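Local coordinates for 65 kDa virulence protein (Salmonella typhimurium, PDB 2GWM), which probably transfers ADP-ribose from NAD+ to an arginine of host actin through this C-terminal ADP-ribosyltransferase domain, which blocks actin polymerization, at residues 77-83 / 124-130; 119-123 / 185-191; 132-137 / 148-152; 162-166 / 190-195. All blocks are in the same frame, centred on the assembly; numbering follows the deposited sequence.

Interaction 1. Residues 77-83 / 124-130; sequences RVVYRGL and LNIYLEK
Arg77 grips residues 128-129 twice: NE donates to Leu128 O (2.7 Å), which lies close to the guanidinium plane, and NH2 forms a salt bridge with Glu129 OE1 (2.6 Å). Guanidinium and carboxylate stand almost perpendicular, their planes 86° apart. Bends at chi2 and chi3 (the latter -60°) curl the long arginine back to its partners, and Arg197 takes the other carboxylate oxygen of Glu129. Further along, the hydrogen-bonded pairs Val79-Ile126 and Arg81-Leu124 zip the antiparallel strands together, Val79 N reaching Ile126 O at 2.8 Å. On the face of Val79 and Leu124, branched aliphatics suit the packing: Val79 CG1 meets Leu128 CD1 at 4.0 Å, and Leu83 CD1 meets Leu124 CD1 at 3.7 Å. On the other face Val78 CG2 packs on Tyr127 CD1 (3.7 Å), while the Tyr80 ring runs beside the Asn125 amide, their planes nearly parallel, 14° apart. Asn125 OD1 sits 3.3 Å from Tyr80 CE1 and accepts a water hydrogen bond. The guanidinium of Arg81 leads away to the backbone carbonyl of Ser111. The arrangement is consistent with the R-S-E site of arginine-modifying ADP-ribosyltransferases, strand 78-83 carrying the predicted active-site Arg81 close to Ser111.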
# COMPACT_ATOMS: atom_id res chain seq x y z
N ARG A 77 6.52 -11.71 -9.43
CA ARG A 77 7.68 -11.87 -8.54
C ARG A 77 8.33 -10.55 -8.22
O ARG A 77 9.31 -10.54 -7.48
CB ARG A 77 8.69 -12.84 -9.12
CG ARG A 77 8.19 -14.28 -9.18
CD ARG A 77 7.91 -14.98 -7.81
NE ARG A 77 9.11 -15.05 -6.97
CZ ARG A 77 9.98 -16.06 -6.93
NH1 ARG A 77 9.81 -17.11 -7.70
NH2 ARG A 77 11.03 -15.99 -6.12
N VAL A 78 7.75 -9.45 -8.70
CA VAL A 78 8.18 -8.11 -8.35
C VAL A 78 7.03 -7.15 -8.60
O VAL A 78 6.22 -7.31 -9.50
CB VAL A 78 9.45 -7.74 -9.18
CG1 VAL A 78 9.12 -7.68 -10.69
CG2 VAL A 78 10.11 -6.48 -8.67
N VAL A 79 6.95 -6.13 -7.77
CA VAL A 79 5.99 -5.05 -7.95
C VAL A 79 6.67 -3.74 -7.58
O VAL A 79 7.78 -3.73 -7.01
CB VAL A 79 4.70 -5.25 -7.05
CG1 VAL A 79 3.88 -6.38 -7.54
CG2 VAL A 79 5.08 -5.41 -5.62
N TYR A 80 6.00 -2.63 -7.86
CA TYR A 80 6.63 -1.33 -7.76
C TYR A 80 5.75 -0.36 -7.05
O TYR A 80 4.50 -0.45 -7.06
CB TYR A 80 6.87 -0.72 -9.17
CG TYR A 80 7.53 -1.68 -10.11
CD1 TYR A 80 8.88 -1.93 -10.01
CD2 TYR A 80 6.80 -2.43 -11.00
CE1 TYR A 80 9.51 -2.84 -10.83
CE2 TYR A 80 7.42 -3.38 -11.84
CZ TYR A 80 8.81 -3.56 -11.75
OH TYR A 80 9.53 -4.45 -12.52
N ARG A 81 6.40 0.60 -6.40
CA ARG A 81 5.72 1.68 -5.74
C ARG A 81 6.58 2.93 -5.70
O ARG A 81 7.72 2.83 -5.31
CB ARG A 81 5.27 1.30 -4.33
CG ARG A 81 4.55 2.38 -3.62
CD ARG A 81 3.28 2.83 -4.31
NE ARG A 81 2.66 3.92 -3.57
CZ ARG A 81 1.97 3.78 -2.44
NH1 ARG A 81 1.78 2.59 -1.90
NH2 ARG A 81 1.45 4.86 -1.84
N GLY A 82 6.02 4.05 -6.09
CA GLY A 82 6.62 5.37 -5.88
C GLY A 82 6.15 5.93 -4.54
O GLY A 82 4.92 5.87 -4.23
N LEU A 83 7.08 6.43 -3.72
CA LEU A 83 6.82 7.08 -2.41
C LEU A 83 7.50 8.45 -2.33
O LEU A 83 8.56 8.69 -2.90
CB LEU A 83 7.36 6.25 -1.21
CG LEU A 83 6.83 4.91 -0.77
CD1 LEU A 83 7.52 4.49 0.50
CD2 LEU A 83 5.35 4.97 -0.54
N LEU A 124 10.34 2.27 -5.09
CA LEU A 124 10.53 0.93 -4.50
C LEU A 124 10.38 -0.16 -5.54
O LEU A 124 9.40 -0.22 -6.28
CB LEU A 124 9.46 0.69 -3.44
CG LEU A 124 9.38 1.72 -2.35
CD1 LEU A 124 8.32 1.33 -1.30
CD2 LEU A 124 10.67 2.05 -1.69
N ASN A 125 11.37 -1.05 -5.60
CA ASN A 125 11.40 -2.20 -6.44
C ASN A 125 11.31 -3.37 -5.48
O ASN A 125 12.20 -3.63 -4.76
CB ASN A 125 12.78 -2.22 -7.18
CG ASN A 125 12.96 -3.38 -8.09
OD1 ASN A 125 12.07 -3.73 -8.88
ND2 ASN A 125 14.17 -4.02 -8.02
N ILE A 126 10.13 -3.96 -5.42
CA ILE A 126 9.74 -4.91 -4.37
C ILE A 126 9.64 -6.32 -4.87
O ILE A 126 8.70 -6.66 -5.60
CB ILE A 126 8.39 -4.49 -3.74
CG1 ILE A 126 8.42 -3.07 -3.23
CG2 ILE A 126 8.04 -5.43 -2.60
CD1 ILE A 126 7.08 -2.57 -2.75
N TYR A 127 10.62 -7.15 -4.51
CA TYR A 127 10.62 -8.53 -4.92
C TYR A 127 9.70 -9.36 -4.05
O TYR A 127 9.62 -9.17 -2.85
CB TYR A 127 12.02 -9.10 -4.85
CG TYR A 127 12.92 -8.43 -5.91
CD1 TYR A 127 12.73 -8.69 -7.26
CD2 TYR A 127 13.90 -7.49 -5.55
CE1 TYR A 127 13.54 -8.14 -8.22
CE2 TYR A 127 14.69 -6.89 -6.51
CZ TYR A 127 14.50 -7.19 -7.86
OH TYR A 127 15.32 -6.57 -8.80
N LEU A 128 9.07 -10.33 -4.67
CA LEU A 128 8.10 -11.19 -4.02
C LEU A 128 8.49 -12.61 -4.16
O LEU A 128 8.98 -12.99 -5.19
CB LEU A 128 6.73 -11.03 -4.68
CG LEU A 128 6.20 -9.60 -4.69
CD1 LEU A 128 4.85 -9.59 -5.41
CD2 LEU A 128 6.08 -8.97 -3.29
N GLU A 129 8.30 -13.40 -3.11
CA GLU A 129 8.48 -14.85 -3.19
C GLU A 129 7.13 -15.53 -3.29
O GLU A 129 6.11 -14.96 -2.93
CB GLU A 129 9.22 -15.37 -1.96
CG GLU A 129 10.65 -14.94 -1.84
CD GLU A 129 11.44 -15.20 -3.09
OE1 GLU A 129 11.41 -16.39 -3.53
OE2 GLU A 129 12.07 -14.25 -3.62
N LYS A 130 7.13 -16.76 -3.78
CA LYS A 130 5.87 -17.48 -4.07
C LYS A 130 5.08 -17.62 -2.81
O LYS A 130 5.65 -17.86 -1.78
CB LYS A 130 6.16 -18.85 -4.62
CG LYS A 130 6.64 -18.91 -6.03
CD LYS A 130 6.95 -20.38 -6.33
CE LYS A 130 7.85 -20.62 -7.52
NZ LYS A 130 8.13 -22.07 -7.68
O HOH W 1 12.56 -5.02 -11.13

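Interaction 2. Residues 119-123 / 185-191; sequences INDTI and ADTNRIK
Ile119 and Asp121 offer their backbone carbonyls to the loop 185-191. The firmer of the two bonds is purely backbone: Lys191 N donates to Asp121 O at 2.7 Å, with an angle of 152° at the hydrogen. The other is weak, running from Arg189 NH1 to Ile119 O over 3.1 Å, and a water helps it by accepting from Arg189 NH2 (2.9 Å) and donating weakly to the same carbonyl. A bend at chi3 (54°) turns the guanidinium back over the 119-120 backbone, one of its faces lying against Asn120 CA. Arginine suits this exposed position, since its long aliphatic stem spans the distance while its head stays hydrated.

Polar side chains brace each segment locally. Asn120 OD1 accepts from Asp121 N, and the Asp121 carboxylate takes the Thr122 hydroxyl and also reaches out to the amides of Leu85 and Asp86. Asp186 OD1 accepts from Asn188 N (2.9 Å), an Asx turn that opens the short 3-10 turn 187-189. In the fold, this is where the loop following helix 168-175 comes down beside the start of strand 122-127, just before it becomes the neighbouring parallel strand 192-198.

The apolar contacts centre on two isoleucines whose side chains meet at about a right angle, Ile119 CG2 lying 3.8 Å from Ile190 CG1. At its other tip Ile119 CD1 reaches Thr187 CG2 (3.7 Å) and the methyl of Ala185. Ile190 CD1 extends the apolar patch to Ile123 CG1 at 4.0 Å, and Phe170 and Leu174 of helix 168-175 also touch Ile190.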
# COMPACT_ATOMS: atom_id res chain seq x y z
N ILE A 119 6.34 7.98 -10.67
CA ILE A 119 7.57 8.70 -10.28
C ILE A 119 7.35 9.55 -9.03
O ILE A 119 6.30 10.20 -8.88
CB ILE A 119 8.03 9.52 -11.44
CG1 ILE A 119 8.48 8.64 -12.62
CG2 ILE A 119 9.15 10.52 -11.00
CD1 ILE A 119 8.69 9.36 -13.90
N ASN A 120 8.31 9.47 -8.12
CA ASN A 120 8.36 10.23 -6.92
C ASN A 120 9.81 10.27 -6.45
O ASN A 120 10.69 9.76 -7.15
CB ASN A 120 7.48 9.58 -5.84
CG ASN A 120 6.81 10.55 -4.95
OD1 ASN A 120 7.40 11.57 -4.53
ND2 ASN A 120 5.50 10.26 -4.62
N ASP A 121 10.08 10.87 -5.30
CA ASP A 121 11.48 10.92 -4.85
C ASP A 121 12.11 9.55 -4.63
O ASP A 121 13.31 9.37 -4.79
CB ASP A 121 11.72 11.90 -3.69
CG ASP A 121 11.12 11.49 -2.32
OD1 ASP A 121 11.26 10.32 -1.92
OD2 ASP A 121 10.53 12.41 -1.63
N THR A 122 11.29 8.57 -4.30
CA THR A 122 11.72 7.22 -4.03
C THR A 122 10.94 6.24 -4.89
O THR A 122 9.69 6.27 -4.91
CB THR A 122 11.51 6.90 -2.55
OG1 THR A 122 12.22 7.82 -1.76
CG2 THR A 122 11.93 5.51 -2.23
N ILE A 123 11.62 5.34 -5.57
CA ILE A 123 11.00 4.25 -6.26
C ILE A 123 11.37 2.99 -5.52
O ILE A 123 12.53 2.66 -5.30
CB ILE A 123 11.51 4.09 -7.72
CG1 ILE A 123 11.41 5.39 -8.51
CG2 ILE A 123 10.77 2.98 -8.45
CD1 ILE A 123 10.07 6.03 -8.51
N ALA A 185 5.17 13.31 -15.59
CA ALA A 185 6.33 12.43 -15.37
C ALA A 185 7.63 13.19 -15.53
O ALA A 185 7.80 13.85 -16.56
CB ALA A 185 6.30 11.32 -16.42
N ASP A 186 8.53 13.05 -14.55
CA ASP A 186 9.90 13.62 -14.65
C ASP A 186 10.86 12.84 -13.83
O ASP A 186 10.91 12.99 -12.63
CB ASP A 186 9.92 15.08 -14.18
CG ASP A 186 11.31 15.75 -14.37
OD1 ASP A 186 12.26 15.04 -14.88
OD2 ASP A 186 11.45 16.95 -14.05
N THR A 187 11.65 12.00 -14.49
CA THR A 187 12.58 11.18 -13.77
C THR A 187 13.68 11.96 -13.03
O THR A 187 14.30 11.38 -12.12
CB THR A 187 13.25 10.09 -14.63
OG1 THR A 187 13.89 10.74 -15.72
CG2 THR A 187 12.21 9.11 -15.10
N ASN A 188 13.88 13.23 -13.38
CA ASN A 188 14.88 14.00 -12.66
C ASN A 188 14.50 14.24 -11.20
O ASN A 188 15.35 14.62 -10.40
CB ASN A 188 15.20 15.30 -13.35
CG ASN A 188 15.79 15.11 -14.75
OD1 ASN A 188 15.42 15.83 -15.70
ND2 ASN A 188 16.61 14.15 -14.91
N ARG A 189 13.22 14.03 -10.87
CA ARG A 189 12.73 14.13 -9.49
C ARG A 189 13.18 12.99 -8.58
O ARG A 189 13.09 13.09 -7.38
CB ARG A 189 11.19 14.07 -9.47
CG ARG A 189 10.53 15.23 -10.18
CD ARG A 189 8.97 15.05 -10.32
NE ARG A 189 8.40 14.79 -9.02
CZ ARG A 189 7.40 13.94 -8.72
NH1 ARG A 189 6.78 13.18 -9.63
NH2 ARG A 189 7.02 13.85 -7.44
N ILE A 190 13.68 11.91 -9.17
CA ILE A 190 13.96 10.71 -8.41
C ILE A 190 15.26 10.83 -7.67
O ILE A 190 16.31 11.11 -8.30
CB ILE A 190 13.95 9.45 -9.29
CG1 ILE A 190 12.59 9.30 -9.99
CG2 ILE A 190 14.29 8.20 -8.51
CD1 ILE A 190 12.61 8.26 -11.05
N LYS A 191 15.21 10.57 -6.36
CA LYS A 191 16.37 10.63 -5.53
C LYS A 191 17.01 9.27 -5.27
O LYS A 191 18.22 9.14 -5.12
CB LYS A 191 16.03 11.26 -4.19
CG LYS A 191 17.22 11.52 -3.31
CD LYS A 191 16.99 12.86 -2.60
CE LYS A 191 18.26 13.43 -2.05
NZ LYS A 191 18.66 12.71 -0.82
O HOH W 2 4.46 12.46 -7.23

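Interaction 3. Residues 132-137 / 148-152; sequences HKGRIL and EMLFP
Arg135 and Leu150 form a hydrogen-bonded antiparallel pair: Arg135 N donates to Leu150 O and Leu150 N to Arg135 O, both at 2.9 Å. One step on, Leu137 N points almost straight down the carbonyl of Glu148, fixing the backbone of this predicted active-site residue. The turn leading into the strand is self-bonded. Arg135 NH1 donates to both His132 O and Gly134 O, while Gly134 N donates to His132 ND1 (3.0 Å) in the ring plane, which suggests that ND1 carries no proton.

The absence of a side chain at Gly134 lets Phe151 lie directly against the backbone. Gly134 CA sits over the Phe151 ring face as a CH-pi contact, 3.6 Å from the centroid and 19° off the normal. Flexible Met149 fills in alongside, its CE 3.4 Å from Gly134 C and its SD 3.6 Å from His132 CE1. Ile136 crosses Met149 at about a right angle, Ile136 CG1 meeting Met149 CE at 3.9 Å. At the solvent end Lys133 CB lies against Pro152 CD (3.8 Å).

Glu148 runs extended, CG anti to the backbone N (chi1 -178°), with Leu137 CD2 beside its OE1 at 3.5 Å, while OE2 is hydrogen-bonded to Ser111 OG. The Leu137 N bond thus steadies the Glu148 backbone, a leucine methyl lies against the carboxylate, and the bond to Ser111 probably helps to orient it, consistent with the predicted R-S-E active site.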
# COMPACT_ATOMS: atom_id res chain seq x y z
N HIS A 132 3.12 -15.23 -1.39
CA HIS A 132 2.94 -13.96 -0.70
C HIS A 132 1.45 -13.59 -0.68
O HIS A 132 0.66 -14.16 -1.42
CB HIS A 132 3.74 -12.88 -1.42
CG HIS A 132 3.25 -12.60 -2.80
ND1 HIS A 132 2.18 -11.78 -3.04
CD2 HIS A 132 3.64 -13.08 -4.01
CE1 HIS A 132 1.94 -11.74 -4.34
NE2 HIS A 132 2.82 -12.51 -4.96
N LYS A 133 1.09 -12.62 0.16
CA LYS A 133 -0.33 -12.27 0.41
C LYS A 133 -0.89 -11.19 -0.51
O LYS A 133 -2.03 -10.78 -0.40
CB LYS A 133 -0.48 -11.83 1.86
CG LYS A 133 -0.32 -12.98 2.84
CD LYS A 133 -0.62 -12.50 4.24
CE LYS A 133 -0.58 -13.65 5.25
NZ LYS A 133 -1.72 -14.57 5.09
N GLY A 134 -0.07 -10.71 -1.44
CA GLY A 134 -0.55 -9.72 -2.35
C GLY A 134 -1.49 -10.27 -3.39
O GLY A 134 -1.32 -11.41 -3.85
N ARG A 135 -2.49 -9.50 -3.78
CA ARG A 135 -3.44 -9.94 -4.77
C ARG A 135 -3.76 -8.84 -5.76
O ARG A 135 -3.88 -7.65 -5.41
CB ARG A 135 -4.74 -10.40 -4.12
CG ARG A 135 -4.61 -11.53 -3.15
CD ARG A 135 -4.37 -12.81 -3.87
NE ARG A 135 -4.36 -13.94 -2.95
CZ ARG A 135 -3.29 -14.33 -2.23
NH1 ARG A 135 -2.15 -13.68 -2.29
NH2 ARG A 135 -3.38 -15.38 -1.44
N ILE A 136 -3.81 -9.22 -7.02
CA ILE A 136 -4.22 -8.29 -8.06
C ILE A 136 -5.72 -8.03 -7.93
O ILE A 136 -6.53 -8.93 -7.82
CB ILE A 136 -3.94 -8.88 -9.46
CG1 ILE A 136 -2.42 -8.98 -9.70
CG2 ILE A 136 -4.66 -8.07 -10.54
CD1 ILE A 136 -1.70 -7.76 -9.91
N LEU A 137 -6.07 -6.75 -7.95
CA LEU A 137 -7.46 -6.37 -7.69
C LEU A 137 -8.34 -6.60 -8.90
O LEU A 137 -9.50 -7.01 -8.76
CB LEU A 137 -7.54 -4.92 -7.29
CG LEU A 137 -7.56 -4.49 -5.84
CD1 LEU A 137 -7.49 -5.55 -4.74
CD2 LEU A 137 -7.10 -3.20 -5.50
N GLU A 148 -3.20 -3.11 -9.98
CA GLU A 148 -2.85 -2.87 -8.59
C GLU A 148 -2.77 -4.19 -7.91
O GLU A 148 -3.73 -4.97 -7.96
CB GLU A 148 -3.89 -1.98 -7.95
CG GLU A 148 -3.60 -1.65 -6.51
CD GLU A 148 -4.54 -0.60 -5.93
OE1 GLU A 148 -5.55 -0.23 -6.62
OE2 GLU A 148 -4.26 -0.20 -4.79
N MET A 149 -1.66 -4.42 -7.21
CA MET A 149 -1.53 -5.55 -6.30
C MET A 149 -1.58 -4.98 -4.89
O MET A 149 -0.75 -4.14 -4.51
CB MET A 149 -0.18 -6.24 -6.49
CG MET A 149 0.04 -7.21 -5.40
SD MET A 149 1.13 -8.54 -5.82
CE MET A 149 -0.24 -9.32 -6.45
N LEU A 150 -2.61 -5.36 -4.12
CA LEU A 150 -2.80 -4.85 -2.79
C LEU A 150 -2.41 -5.97 -1.82
O LEU A 150 -2.68 -7.14 -2.04
CB LEU A 150 -4.29 -4.49 -2.59
CG LEU A 150 -4.58 -3.78 -1.28
CD1 LEU A 150 -4.06 -2.43 -1.25
CD2 LEU A 150 -6.10 -3.70 -1.10
N PHE A 151 -1.75 -5.56 -0.73
CA PHE A 151 -1.35 -6.42 0.35
C PHE A 151 -2.11 -6.04 1.60
O PHE A 151 -2.34 -4.88 1.86
CB PHE A 151 0.16 -6.22 0.62
CG PHE A 151 1.07 -6.75 -0.47
CD1 PHE A 151 1.66 -7.98 -0.38
CD2 PHE A 151 1.26 -6.03 -1.62
CE1 PHE A 151 2.49 -8.47 -1.38
CE2 PHE A 151 2.05 -6.50 -2.61
CZ PHE A 151 2.65 -7.71 -2.49
N PRO A 152 -2.47 -7.05 2.40
CA PRO A 152 -3.12 -6.72 3.67
C PRO A 152 -2.17 -6.16 4.66
O PRO A 152 -0.95 -6.13 4.44
CB PRO A 152 -3.64 -8.09 4.14
CG PRO A 152 -2.62 -9.06 3.62
CD PRO A 152 -2.26 -8.47 2.25

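Interaction 4. Residues 162-166 / 190-195; sequences IVNCG and IKRIIN
Ile162 faces Ile194 as a non-hydrogen-bonded antiparallel pair; their branches only brush, Ile162 CG1 to Ile194 CG2 being 4.4 Å, while Ile162 CA comes within 3.4 Å of Ile193 O in a CA-H...O contact. Val163 is next and forms the hydrogen-bonded pair with Ile193, with two backbone bonds: Val163 N to Ile193 O at 2.8 Å and Ile193 N to Val163 O at 2.9 Å, both close to straight. Their side chains lie on the other face, where Gln173 of helix 168-175 touches Val163. Beta-branched residues suit such positions because their bulk sits comfortably on an extended backbone.

These two strands are adjacent antiparallel members of the mixed five-stranded sheet of the ADP-ribosyltransferase fold. Strand 192-198 lies between strand 155-164 and the parallel strand 122-127, and helices 168-175 and 91-97 touch its side chains, which helps account for their burial.

Asn164 lies side by side with Arg192, amide and guanidinium planes 83° apart. A water joins them, donating to Asn164 OD1 (2.6 Å) and accepting from Arg192 NE (2.9 Å). The two terminal nitrogens of Arg192 go on to the Thr122 hydroxyl and, in a salt bridge, to Asp86, so a buried arginine is well provided with partners. At Cys165 the strand has ended, yet Cys165 N still donates to Lys191 O (2.9 Å), from above the carbonyl plane, and Cys165 CB rests 3.4 Å from Ile190 O.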
# COMPACT_ATOMS: atom_id res chain seq x y z
N ILE A 162 20.04 0.23 -1.62
CA ILE A 162 19.59 1.56 -1.92
C ILE A 162 20.52 2.08 -3.01
O ILE A 162 21.76 1.91 -2.90
CB ILE A 162 19.60 2.52 -0.70
CG1 ILE A 162 18.76 1.96 0.47
CG2 ILE A 162 19.10 3.91 -1.14
CD1 ILE A 162 19.48 1.19 1.49
N VAL A 163 19.94 2.63 -4.07
CA VAL A 163 20.70 3.15 -5.20
C VAL A 163 20.32 4.59 -5.34
O VAL A 163 19.21 4.88 -5.81
CB VAL A 163 20.30 2.39 -6.48
CG1 VAL A 163 21.20 2.69 -7.55
CG2 VAL A 163 20.28 0.83 -6.19
N ASN A 164 21.23 5.51 -4.95
CA ASN A 164 21.01 6.93 -5.07
C ASN A 164 21.18 7.43 -6.48
O ASN A 164 21.93 6.88 -7.29
CB ASN A 164 21.92 7.67 -4.14
CG ASN A 164 21.60 7.42 -2.70
OD1 ASN A 164 20.49 7.16 -2.34
ND2 ASN A 164 22.59 7.60 -1.85
N CYS A 165 20.46 8.51 -6.77
CA CYS A 165 20.57 9.16 -8.03
C CYS A 165 22.03 9.56 -8.37
O CYS A 165 22.83 9.78 -7.47
CB CYS A 165 19.60 10.34 -8.14
SG CYS A 165 19.80 11.62 -6.94
N GLY A 166 22.32 9.64 -9.67
CA GLY A 166 23.53 10.27 -10.14
C GLY A 166 24.70 9.33 -10.34
O GLY A 166 25.85 9.79 -10.18
N ILE A 190 13.68 11.91 -9.17
CA ILE A 190 13.96 10.71 -8.41
C ILE A 190 15.26 10.83 -7.67
O ILE A 190 16.31 11.11 -8.30
CB ILE A 190 13.95 9.45 -9.29
CG1 ILE A 190 12.59 9.30 -9.99
CG2 ILE A 190 14.29 8.20 -8.51
CD1 ILE A 190 12.61 8.26 -11.05
N LYS A 191 15.21 10.57 -6.36
CA LYS A 191 16.37 10.63 -5.53
C LYS A 191 17.01 9.27 -5.27
O LYS A 191 18.22 9.14 -5.12
CB LYS A 191 16.03 11.26 -4.19
CG LYS A 191 17.22 11.52 -3.31
CD LYS A 191 16.99 12.86 -2.60
CE LYS A 191 18.26 13.43 -2.05
NZ LYS A 191 18.66 12.71 -0.82
N ARG A 192 16.20 8.22 -5.28
CA ARG A 192 16.70 6.91 -4.95
C ARG A 192 15.75 5.83 -5.42
O ARG A 192 14.54 6.04 -5.58
CB ARG A 192 16.91 6.81 -3.44
CG ARG A 192 15.56 6.78 -2.73
CD ARG A 192 15.72 6.81 -1.22
NE ARG A 192 16.33 8.02 -0.67
CZ ARG A 192 15.71 9.19 -0.50
NH1 ARG A 192 14.47 9.34 -0.94
NH2 ARG A 192 16.34 10.24 0.06
N ILE A 193 16.34 4.68 -5.65
CA ILE A 193 15.67 3.40 -5.76
C ILE A 193 15.99 2.61 -4.54
O ILE A 193 17.14 2.52 -4.13
CB ILE A 193 16.09 2.62 -7.07
CG1 ILE A 193 15.83 3.44 -8.32
CG2 ILE A 193 15.45 1.21 -7.12
CD1 ILE A 193 16.64 2.94 -9.50
N ILE A 194 14.96 1.96 -3.99
CA ILE A 194 15.15 1.06 -2.88
C ILE A 194 14.67 -0.28 -3.36
O ILE A 194 13.52 -0.46 -3.71
CB ILE A 194 14.41 1.45 -1.62
CG1 ILE A 194 14.76 2.87 -1.22
CG2 ILE A 194 14.76 0.47 -0.51
CD1 ILE A 194 14.03 3.35 0.02
N ASN A 195 15.59 -1.25 -3.35
CA ASN A 195 15.33 -2.65 -3.68
C ASN A 195 14.98 -3.35 -2.38
O ASN A 195 15.78 -3.39 -1.44
CB ASN A 195 16.55 -3.29 -4.35
CG ASN A 195 16.92 -2.60 -5.62
OD1 ASN A 195 18.07 -2.06 -5.77
ND2 ASN A 195 16.03 -2.68 -6.58
O HOH W 3 19.11 7.46 -0.12

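Overall arrangement
From the N terminus, the helices lead into strand 78-83, which interaction 1 pairs with strand 122-127, closing a loop that holds helix 91-97 and strands 103-106 and 110-112. Interaction 2 opens inside that loop and closes far later at 185-191, so the two cross. Nested within interaction 2's span, interaction 3 closes a short loop in the three-stranded sheet; it follows interaction 1 in series and packs against it through Leu128 and Val79. Interaction 4 opens after interaction 3, spans helix 168-175 and crosses interaction 2, sharing Ile190 and Lys191. Interactions 1, 2 and 4 join four strands of the five-stranded sheet with loop 185-191; interaction 3 brings in Glu148, beside Ser111.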